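Local coordinates for protein PTHB1 (Homo sapiens, PDB 4YD8) that forms part of the BBSome, a coat complex thought to sort specific membrane proteins to the primary cilium and required for ciliogenesis, at residues A[67-79]-A[122-133]. Residues are numbered along the deposited sequence; the frame is centred on the assembly and turned at random. Where two conformers were deposited one is given.
Sequences AQAEDLLLEVDLR and GNQCQMKLMYEH
Q124 reaches with its side-chain amide to the junction where the loop runs into strand 72-77, and NE2 donates to two backbone carbonyls, E70 O at 2.9 Å and L72 O at 3.0 Å. Glutamine suits the place because one NH2 serves both: E70 O lies in its amide plane, and NE2 sits above both carbonyl planes. The chain runs straight beyond CG (chi2 -178°), crossing L73 at about a right angle, with L73 CD2 3.7 Å from NE2. Its backbone N gives a nearly linear bond to L73 O, 2.7 Å away. Replacing Q124 by an alanine would probably leave the loop-to-strand junction less firmly tied, its two carbonyls without their shared donor. N123 accepts from E75 N through OD1 (3.1 Å). A water joins L72 O to G122 O.

Apolar contacts carry on from C125 to L78. L74 lays CB against C125 SG (3.8 Å) and CD2 against SE of selenomethionine M127, whose chain bends at chi3 (101°) to bring CE within 3.6 Å of V76 CG1 and near L78 CD2.

Strands 72-77 and 127-134 are outermost in successive four-stranded blades of PTHB1's N-terminal seven-bladed beta-propeller. The former pairs with strand 52-56, with a classic bulge at L73 and L74 opposite I55; M127 and L78 both rest on Y110 of strand 106-112.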
# COMPACT_ATOMS: atom_id res chain seq x y z
N ALA A 67 3.62 30.43 16.34
CA ALA A 67 2.78 29.83 15.31
C ALA A 67 3.48 28.68 14.58
O ALA A 67 4.51 28.88 13.95
CB ALA A 67 2.36 30.89 14.31
N GLN A 68 2.90 27.49 14.68
CA GLN A 68 3.38 26.34 13.92
C GLN A 68 2.54 26.14 12.67
O GLN A 68 1.31 26.29 12.70
CB GLN A 68 3.36 25.07 14.78
CG GLN A 68 4.29 25.10 15.98
CD GLN A 68 5.69 25.55 15.63
OE1 GLN A 68 6.32 25.00 14.72
NE2 GLN A 68 6.19 26.56 16.34
N ALA A 69 3.20 25.80 11.56
CA ALA A 69 2.48 25.45 10.34
C ALA A 69 1.59 24.24 10.59
O ALA A 69 1.93 23.37 11.40
CB ALA A 69 3.45 25.18 9.20
N GLU A 70 0.45 24.19 9.92
CA GLU A 70 -0.49 23.10 10.08
C GLU A 70 0.12 21.78 9.63
O GLU A 70 0.96 21.74 8.73
CB GLU A 70 -1.77 23.37 9.29
CG GLU A 70 -2.63 24.50 9.87
CD GLU A 70 -3.06 24.22 11.30
OE1 GLU A 70 -3.84 23.26 11.51
OE2 GLU A 70 -2.63 24.95 12.21
N ASP A 71 -0.32 20.69 10.26
CA ASP A 71 0.08 19.34 9.88
C ASP A 71 -0.58 18.99 8.55
O ASP A 71 -0.06 18.22 7.76
CB ASP A 71 -0.34 18.31 10.94
CG ASP A 71 0.33 18.53 12.31
OD1 ASP A 71 1.57 18.41 12.42
OD2 ASP A 71 -0.41 18.79 13.28
N LEU A 72 -1.76 19.55 8.33
CA LEU A 72 -2.52 19.27 7.11
C LEU A 72 -2.01 20.15 5.97
O LEU A 72 -2.17 21.37 6.01
CB LEU A 72 -4.01 19.50 7.34
CG LEU A 72 -4.92 19.25 6.14
CD1 LEU A 72 -4.99 17.76 5.83
CD2 LEU A 72 -6.31 19.81 6.42
N LEU A 73 -1.40 19.53 4.97
CA LEU A 73 -0.87 20.29 3.84
C LEU A 73 -1.96 20.57 2.82
O LEU A 73 -1.96 21.61 2.18
CB LEU A 73 0.27 19.53 3.17
CG LEU A 73 1.48 19.21 4.04
CD1 LEU A 73 2.54 18.53 3.19
CD2 LEU A 73 2.03 20.47 4.70
N LEU A 74 -2.88 19.63 2.67
CA LEU A 74 -3.88 19.74 1.64
C LEU A 74 -5.07 18.86 1.95
O LEU A 74 -4.92 17.73 2.40
CB LEU A 74 -3.29 19.35 0.28
CG LEU A 74 -4.24 19.40 -0.93
CD1 LEU A 74 -3.58 20.11 -2.08
CD2 LEU A 74 -4.64 18.00 -1.36
N GLU A 75 -6.25 19.41 1.70
CA GLU A 75 -7.48 18.64 1.76
C GLU A 75 -8.32 19.05 0.56
O GLU A 75 -8.53 20.23 0.34
CB GLU A 75 -8.23 18.91 3.07
CG GLU A 75 -9.59 18.22 3.15
CD GLU A 75 -10.32 18.53 4.44
OE1 GLU A 75 -10.06 17.86 5.46
OE2 GLU A 75 -11.17 19.45 4.42
N VAL A 76 -8.77 18.07 -0.22
CA VAL A 76 -9.63 18.37 -1.36
C VAL A 76 -10.78 17.36 -1.43
O VAL A 76 -10.60 16.16 -1.22
CB VAL A 76 -8.84 18.39 -2.70
CG1 VAL A 76 -8.06 17.11 -2.88
CG2 VAL A 76 -9.78 18.61 -3.88
N ASP A 77 -11.97 17.87 -1.72
CA ASP A 77 -13.13 17.04 -1.97
C ASP A 77 -13.14 16.62 -3.44
O ASP A 77 -13.45 17.42 -4.32
CB ASP A 77 -14.42 17.79 -1.62
CG ASP A 77 -15.65 16.93 -1.74
OD1 ASP A 77 -15.52 15.74 -2.10
OD2 ASP A 77 -16.76 17.44 -1.48
N LEU A 78 -12.82 15.35 -3.70
CA LEU A 78 -12.79 14.84 -5.06
C LEU A 78 -14.18 14.43 -5.56
O LEU A 78 -14.34 14.08 -6.73
CB LEU A 78 -11.81 13.67 -5.16
CG LEU A 78 -10.36 14.02 -4.78
CD1 LEU A 78 -9.45 12.80 -4.84
CD2 LEU A 78 -9.84 15.15 -5.68
N ARG A 79 -15.17 14.49 -4.67
CA ARG A 79 -16.59 14.27 -4.98
C ARG A 79 -16.89 12.90 -5.59
O ARG A 79 -17.80 12.74 -6.41
CB ARG A 79 -17.09 15.36 -5.94
N GLY A 122 -5.67 27.56 4.90
CA GLY A 122 -5.97 26.69 3.77
C GLY A 122 -4.86 25.72 3.41
O GLY A 122 -4.04 25.34 4.25
N ASN A 123 -4.84 25.31 2.15
CA ASN A 123 -3.84 24.39 1.65
C ASN A 123 -2.46 25.04 1.58
O ASN A 123 -2.35 26.23 1.32
CB ASN A 123 -4.24 23.87 0.27
CG ASN A 123 -5.56 23.11 0.29
OD1 ASN A 123 -5.91 22.47 1.29
ND2 ASN A 123 -6.29 23.16 -0.82
N GLN A 124 -1.41 24.25 1.80
CA GLN A 124 -0.05 24.77 1.80
C GLN A 124 0.70 24.37 0.53
O GLN A 124 1.88 24.69 0.37
CB GLN A 124 0.70 24.27 3.04
CG GLN A 124 -0.05 24.51 4.33
CD GLN A 124 0.74 24.06 5.53
OE1 GLN A 124 1.89 24.44 5.72
NE2 GLN A 124 0.13 23.22 6.35
N CYS A 125 0.02 23.67 -0.35
CA CYS A 125 0.59 23.25 -1.62
C CYS A 125 -0.54 23.20 -2.63
O CYS A 125 -1.70 23.38 -2.28
CB CYS A 125 1.26 21.88 -1.49
SG CYS A 125 0.12 20.54 -0.98
N GLN A 126 -0.20 22.96 -3.89
CA GLN A 126 -1.25 22.76 -4.89
C GLN A 126 -1.22 21.31 -5.34
O GLN A 126 -0.21 20.62 -5.21
CB GLN A 126 -1.08 23.70 -6.08
CG GLN A 126 0.17 23.45 -6.87
CD GLN A 126 0.35 24.42 -8.02
OE1 GLN A 126 -0.15 25.55 -7.97
NE2 GLN A 126 1.07 23.99 -9.06
N MSE A 127 -2.36 20.84 -5.84
CA MSE A 127 -2.47 19.52 -6.43
C MSE A 127 -3.16 19.68 -7.77
O MSE A 127 -4.33 20.03 -7.81
CB MSE A 127 -3.27 18.59 -5.53
CG MSE A 127 -3.30 17.17 -6.01
SE MSE A 127 -4.05 15.98 -4.67
CE MSE A 127 -5.84 15.81 -5.43
N LYS A 128 -2.43 19.47 -8.86
CA LYS A 128 -2.98 19.73 -10.19
C LYS A 128 -3.16 18.42 -10.93
O LYS A 128 -2.28 17.56 -10.92
CB LYS A 128 -2.05 20.63 -11.01
CG LYS A 128 -1.56 21.88 -10.31
CD LYS A 128 -2.70 22.76 -9.83
CE LYS A 128 -3.37 23.49 -10.96
NZ LYS A 128 -4.06 24.70 -10.43
N LEU A 129 -4.30 18.28 -11.61
CA LEU A 129 -4.56 17.09 -12.42
C LEU A 129 -3.66 17.06 -13.65
O LEU A 129 -3.60 18.03 -14.42
CB LEU A 129 -6.03 17.06 -12.85
CG LEU A 129 -6.47 15.83 -13.64
CD1 LEU A 129 -6.55 14.61 -12.75
CD2 LEU A 129 -7.83 16.10 -14.30
N MSE A 130 -2.94 15.96 -13.84
CA MSE A 130 -2.10 15.80 -15.04
C MSE A 130 -2.90 15.12 -16.14
O MSE A 130 -2.88 15.56 -17.28
CB MSE A 130 -0.83 15.01 -14.73
CG MSE A 130 0.07 15.64 -13.68
SE MSE A 130 0.71 17.37 -14.27
CE MSE A 130 2.01 16.87 -15.65
N TYR A 131 -3.59 14.04 -15.79
CA TYR A 131 -4.46 13.38 -16.75
C TYR A 131 -5.41 12.49 -16.00
O TYR A 131 -5.19 12.19 -14.83
CB TYR A 131 -3.68 12.56 -17.79
CG TYR A 131 -2.83 11.45 -17.19
CD1 TYR A 131 -3.36 10.17 -16.98
CD2 TYR A 131 -1.50 11.68 -16.84
CE1 TYR A 131 -2.57 9.16 -16.42
CE2 TYR A 131 -0.71 10.68 -16.30
CZ TYR A 131 -1.25 9.42 -16.09
OH TYR A 131 -0.47 8.43 -15.56
N GLU A 132 -6.47 12.07 -16.67
CA GLU A 132 -7.36 11.08 -16.09
C GLU A 132 -7.81 10.11 -17.15
O GLU A 132 -7.94 10.46 -18.33
CB GLU A 132 -8.56 11.75 -15.42
CG GLU A 132 -9.44 12.54 -16.35
CD GLU A 132 -10.56 13.26 -15.61
OE1 GLU A 132 -10.86 12.87 -14.47
OE2 GLU A 132 -11.12 14.22 -16.17
N HIS A 133 -8.04 8.87 -16.72
CA HIS A 133 -8.57 7.83 -17.58
C HIS A 133 -9.97 7.48 -17.12
O HIS A 133 -10.18 7.13 -15.96
CB HIS A 133 -7.68 6.59 -17.55
CG HIS A 133 -6.35 6.79 -18.19
ND1 HIS A 133 -6.20 6.94 -19.56
CD2 HIS A 133 -5.10 6.87 -17.67
CE1 HIS A 133 -4.92 7.10 -19.84
NE2 HIS A 133 -4.23 7.06 -18.72
O HOH W 1 -3.75 23.33 6.04